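Local coordinates for ribonuclease P protein component 3 (Thermococcus kodakarensis KOD1, PDB 3WYZ) that forms part of ribonuclease P, the RNA-protein complex that probably matures tRNA in this archaeon by cutting the 5' leader from its precursors, at residues 148-151 against 152-156; 208-211 against 212-216. All coordinates share one frame; numbering follows the deposited sequence.

Both contacts are local, each made within one unbroken run of chain, and both belong to helical parts of the TIM barrel-like fold rather than to its parallel sheet. Contact 1 lies at the surface, about 20 Å from the centre of the chain, at the start of helix 149-168. Contact 2, partly buried and about 12 Å from that centre, joins the end of helix 202-209 to the C-terminal helix 211-217, whose inner side rests on strand 14-18. In contact 1 regular backbone bonds and a side-chain cap dominate; in contact 2 backbone bonding is weaker, and an aromatic pair and an asparagine-arginine bond add to it. Their centres are about 27 Å apart.

Contact 1: 148-151 against 152-156; sequences NPYG and RAQIL
A first torsion near 180° (chi1 176°) turns the Tyr150 ring away from its own N, toward Gln154, while Gln154, one turn on, turns CG anti to its carbonyl carbon and bends at chi2, which folds its end against one face of the Tyr150 ring. This happens at the start of helix 149-168, over its first two turns, where Asn148 is the N-cap. Ring and amide planes are stacked within 14° of each other, and Gln154 CG makes a CH-pi contact over the same ring, 4.0 Å from the centroid of Tyr150. The methylene also rests on the backbone, with Gln154 CG 3.2 Å from Tyr150 O.

Beside the cap, Arg152 swings back along the helix toward its start. Bent at chi3, it lays one face of its guanidinium over Pro149 CA, and its NH1 reaches to 3.8 Å from Pro149 CD. A weak hydrogen bond from NH1 to Ala147 O extends this hold into the residues before the helix, and Leu144 of helix 142-145 touches the side chains of Arg152 and Ile155.

The backbone winds regularly from the cap onward. Arg152 N gives a 2.8 Å bond to Asn148 O, Ala153 N bonds to Pro149 O from above the carbonyl plane, and Gln154 N bonds to Tyr150 O. Ile155 N then closes on Gly151 O at 3.1 Å, and that same oxygen has Ile155 CG1 against it. Gly151 N, in the first turn, is taken up by the side chain of Asn148: it donates to OD1 of Asn148 at 2.7 Å, with an N-H...O angle of 169°.

Contact 2: 208-211 against 212-216; sequences SLNF and YPRTI
The Tyr212 ring receives the edge of Phe211 on one face, with Phe211 CD2 over its centre, while Ser208 N lies at its edge. This is a T-shaped pair between sequence neighbours: the centroids of Phe211 and Tyr212 are 5.2 Å apart and the planes meet at 74°. Phe211 in turn has Thr215 OG1 over one face, offset toward the rim, and Arg214 NH2 at its edge. The guanidinium of Arg214 stands almost upright to the phenylalanine ring, at 88°, so that Phe211 CD1 comes over one of its faces while Asn210 OD1 is met at its edge.

That edge carries a nearly straight bond, Arg214 NH1 to Asn210 OD1 at 3.0 Å. The oxygen lies in the guanidinium plane, but the donor stands above the amide's own carbonyl plane. Asn210 and Arg214 run side by side, and the bend of Arg214 at chi3 (44°) brings NH1 round to the amide. A leucine in place of Arg214 would lack the guanidinium, and would probably leave Asn210 OD1 without this donor and one edge of the Phe211 ring less covered.

Here the chain passes from helix 202-209 into helix 211-217, near the C-terminus of the TIM barrel-like fold. Pro213, in the first turn of helix 211-217, has CG 3.4 Å from Ser208 O, and its ring packs on Val14 and Met16 of strand 14-18. Arg214 also makes a cation-pi contact with Phe8, and Asn210 ND2 bonds weakly to Ser9 O.

Arg214 N donates to Asn210 O at 3.3 Å. Phe211 O accepts twice from Thr215, from its hydroxyl OG1 at 3.2 Å and, weakly, from its backbone N.

Contact 1: 148-151 against 152-156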
loop_
_atom_site.group_PDB
_atom_site.type_symbol
_atom_site.label_atom_id
_atom_site.label_comp_id
_atom_site.label_asym_id
_atom_site.label_seq_id
_atom_site.Cartn_x
_atom_site.Cartn_y
_atom_site.Cartn_z
ATOM N N ASN A 148 6.301 -18.439 9.090
ATOM C CA ASN A 148 7.391 -19.419 9.137
ATOM C C ASN A 148 8.065 -19.502 7.766
ATOM O O ASN A 148 7.544 -18.940 6.802
ATOM C CB ASN A 148 6.871 -20.794 9.596
ATOM C CG ASN A 148 5.734 -21.326 8.734
ATOM O OD1 ASN A 148 5.662 -21.066 7.532
ATOM N ND2 ASN A 148 4.840 -22.088 9.354
ATOM N N PRO A 149 9.226 -20.181 7.675
ATOM C CA PRO A 149 9.937 -20.327 6.407
ATOM C C PRO A 149 9.081 -20.789 5.222
ATOM O O PRO A 149 9.296 -20.327 4.100
ATOM C CB PRO A 149 11.003 -21.366 6.738
ATOM C CG PRO A 149 11.339 -21.086 8.155
ATOM C CD PRO A 149 10.068 -20.608 8.807
ATOM N N TYR A 150 8.124 -21.680 5.468
ATOM C CA TYR A 150 7.217 -22.123 4.412
ATOM C C TYR A 150 6.340 -20.964 3.951
ATOM O O TYR A 150 6.268 -20.670 2.751
ATOM C CB TYR A 150 6.328 -23.275 4.890
ATOM C CG TYR A 150 5.313 -23.704 3.860
ATOM C CD1 TYR A 150 5.663 -24.583 2.843
ATOM C CD2 TYR A 150 4.009 -23.223 3.889
ATOM C CE1 TYR A 150 4.745 -24.972 1.885
ATOM C CE2 TYR A 150 3.084 -23.604 2.930
ATOM C CZ TYR A 150 3.459 -24.485 1.934
ATOM O OH TYR A 150 2.556 -24.878 0.974
ATOM N N GLY A 151 5.677 -20.319 4.908
ATOM C CA GLY A 151 4.798 -19.187 4.622
ATOM C C GLY A 151 5.500 -18.014 3.956
ATOM O O GLY A 151 4.929 -17.360 3.089
ATOM N N ARG A 152 6.738 -17.745 4.354
ATOM C CA ARG A 152 7.526 -16.679 3.735
ATOM C C ARG A 152 7.849 -16.996 2.276
ATOM O O ARG A 152 7.809 -16.111 1.418
ATOM C CB ARG A 152 8.823 -16.429 4.500
ATOM C CG ARG A 152 8.616 -15.843 5.886
ATOM C CD ARG A 152 9.835 -15.065 6.361
ATOM N NE ARG A 152 11.069 -15.842 6.266
ATOM C CZ ARG A 152 11.508 -16.704 7.185
ATOM N NH1 ARG A 152 10.816 -16.926 8.306
ATOM N NH2 ARG A 152 12.652 -17.349 6.976
ATOM N N ALA A 153 8.167 -18.258 2.001
ATOM C CA ALA A 153 8.469 -18.697 0.641
ATOM C C ALA A 153 7.244 -18.619 -0.275
ATOM O O ALA A 153 7.384 -18.365 -1.467
ATOM C CB ALA A 153 9.031 -20.109 0.660
ATOM N N GLN A 154 6.049 -18.832 0.274
ATOM C CA GLN A 154 4.818 -18.707 -0.511
ATOM C C GLN A 154 4.553 -17.239 -0.836
ATOM O O GLN A 154 4.250 -16.888 -1.976
ATOM C CB GLN A 154 3.604 -19.274 0.233
ATOM C CG GLN A 154 3.766 -20.667 0.825
ATOM C CD GLN A 154 4.486 -21.635 -0.092
ATOM O OE1 GLN A 154 5.584 -22.128 0.227
ATOM N NE2 GLN A 154 3.874 -21.922 -1.235
ATOM N N ILE A 155 4.667 -16.388 0.180
ATOM C CA ILE A 155 4.486 -14.944 0.020
ATOM C C ILE A 155 5.511 -14.372 -0.964
ATOM O O ILE A 155 5.147 -13.625 -1.865
ATOM C CB ILE A 155 4.608 -14.193 1.369
ATOM C CG1 ILE A 155 3.507 -14.619 2.366
ATOM C CG2 ILE A 155 4.547 -12.687 1.155
ATOM C CD1 ILE A 155 2.105 -14.147 2.026
ATOM N N LEU A 156 6.782 -14.728 -0.792
ATOM C CA LEU A 156 7.846 -14.223 -1.670
ATOM C C LEU A 156 7.606 -14.602 -3.129
ATOM O O LEU A 156 7.829 -13.772 -4.023
ATOM C CB LEU A 156 9.225 -14.715 -1.224
ATOM C CG LEU A 156 9.792 -14.026 0.022
ATOM C CD1 LEU A 156 10.923 -14.840 0.642
ATOM C CD2 LEU A 156 10.264 -12.614 -0.287
#

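Contact 2: 208-211 against 212-216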
loop_
_atom_site.group_PDB
_atom_site.type_symbol
_atom_site.label_atom_id
_atom_site.label_comp_id
_atom_site.label_asym_id
_atom_site.label_seq_id
_atom_site.Cartn_x
_atom_site.Cartn_y
_atom_site.Cartn_z
ATOM N N SER A 208 10.859 2.771 -5.838
ATOM C CA SER A 208 9.689 2.355 -5.064
ATOM C C SER A 208 9.549 3.065 -3.707
ATOM O O SER A 208 8.460 3.081 -3.125
ATOM C CB SER A 208 9.707 0.839 -4.859
ATOM O OG SER A 208 9.635 0.167 -6.106
ATOM N N LEU A 209 10.638 3.627 -3.190
ATOM C CA LEU A 209 10.595 4.437 -1.968
ATOM C C LEU A 209 10.747 5.937 -2.233
ATOM O O LEU A 209 10.498 6.752 -1.347
ATOM C CB LEU A 209 11.691 3.990 -1.004
ATOM C CG LEU A 209 11.565 2.591 -0.399
ATOM C CD1 LEU A 209 12.761 2.322 0.502
ATOM C CD2 LEU A 209 10.256 2.428 0.370
ATOM N N ASN A 210 11.139 6.302 -3.449
ATOM C CA ASN A 210 11.465 7.688 -3.772
ATOM C C ASN A 210 10.489 8.242 -4.807
ATOM O O ASN A 210 9.560 8.989 -4.465
ATOM C CB ASN A 210 12.923 7.765 -4.253
ATOM C CG ASN A 210 13.404 9.187 -4.496
ATOM O OD1 ASN A 210 12.615 10.117 -4.673
ATOM N ND2 ASN A 210 14.721 9.359 -4.507
ATOM N N PHE A 211 10.670 7.841 -6.060
ATOM C CA PHE A 211 9.957 8.452 -7.180
ATOM C C PHE A 211 8.455 8.178 -7.185
ATOM O O PHE A 211 7.662 9.091 -7.397
ATOM C CB PHE A 211 10.580 7.994 -8.499
ATOM C CG PHE A 211 9.843 8.471 -9.706
ATOM C CD1 PHE A 211 9.936 9.797 -10.110
ATOM C CD2 PHE A 211 9.048 7.600 -10.438
ATOM C CE1 PHE A 211 9.250 10.247 -11.227
ATOM C CE2 PHE A 211 8.361 8.044 -11.554
ATOM C CZ PHE A 211 8.459 9.370 -11.947
ATOM N N TYR A 212 8.064 6.927 -6.969
ATOM C CA TYR A 212 6.651 6.553 -7.058
ATOM C C TYR A 212 5.785 7.077 -5.915
ATOM O O TYR A 212 4.651 7.478 -6.156
ATOM C CB TYR A 212 6.492 5.040 -7.209
ATOM C CG TYR A 212 6.891 4.551 -8.581
ATOM C CD1 TYR A 212 6.099 4.819 -9.692
ATOM C CD2 TYR A 212 8.073 3.848 -8.773
ATOM C CE1 TYR A 212 6.465 4.383 -10.950
ATOM C CE2 TYR A 212 8.452 3.417 -10.031
ATOM C CZ TYR A 212 7.645 3.683 -11.115
ATOM O OH TYR A 212 8.022 3.247 -12.364
ATOM N N PRO A 213 6.299 7.064 -4.673
ATOM C CA PRO A 213 5.580 7.740 -3.594
ATOM C C PRO A 213 5.388 9.247 -3.844
ATOM O O PRO A 213 4.330 9.792 -3.519
ATOM C CB PRO A 213 6.478 7.495 -2.384
ATOM C CG PRO A 213 7.116 6.184 -2.670
ATOM C CD PRO A 213 7.382 6.213 -4.148
ATOM N N ARG A 214 6.397 9.901 -4.423
ATOM C CA ARG A 214 6.306 11.324 -4.792
ATOM C C ARG A 214 5.174 11.622 -5.781
ATOM O O ARG A 214 4.611 12.716 -5.780
ATOM C CB ARG A 214 7.630 11.809 -5.386
ATOM C CG ARG A 214 8.725 12.097 -4.364
ATOM C CD ARG A 214 10.111 12.100 -5.013
ATOM N NE ARG A 214 10.133 12.827 -6.285
ATOM C CZ ARG A 214 11.049 12.675 -7.245
ATOM N NH1 ARG A 214 12.062 11.823 -7.108
ATOM N NH2 ARG A 214 10.951 13.392 -8.359
ATOM N N THR A 215 4.850 10.650 -6.626
ATOM C CA THR A 215 3.751 10.764 -7.589
ATOM C C THR A 215 2.364 10.766 -6.930
ATOM O O THR A 215 1.379 11.152 -7.562
ATOM C CB THR A 215 3.850 9.615 -8.622
ATOM O OG1 THR A 215 5.112 9.706 -9.295
ATOM C CG2 THR A 215 2.733 9.660 -9.656
ATOM N N ILE A 216 2.293 10.329 -5.672
ATOM C CA ILE A 216 1.023 10.163 -4.951
ATOM C C ILE A 216 0.847 11.162 -3.800
ATOM O O ILE A 216 -0.238 11.731 -3.632
ATOM C CB ILE A 216 0.923 8.733 -4.363
ATOM C CG1 ILE A 216 1.103 7.690 -5.471
ATOM C CG2 ILE A 216 -0.406 8.531 -3.643
ATOM C CD1 ILE A 216 1.466 6.312 -4.961
#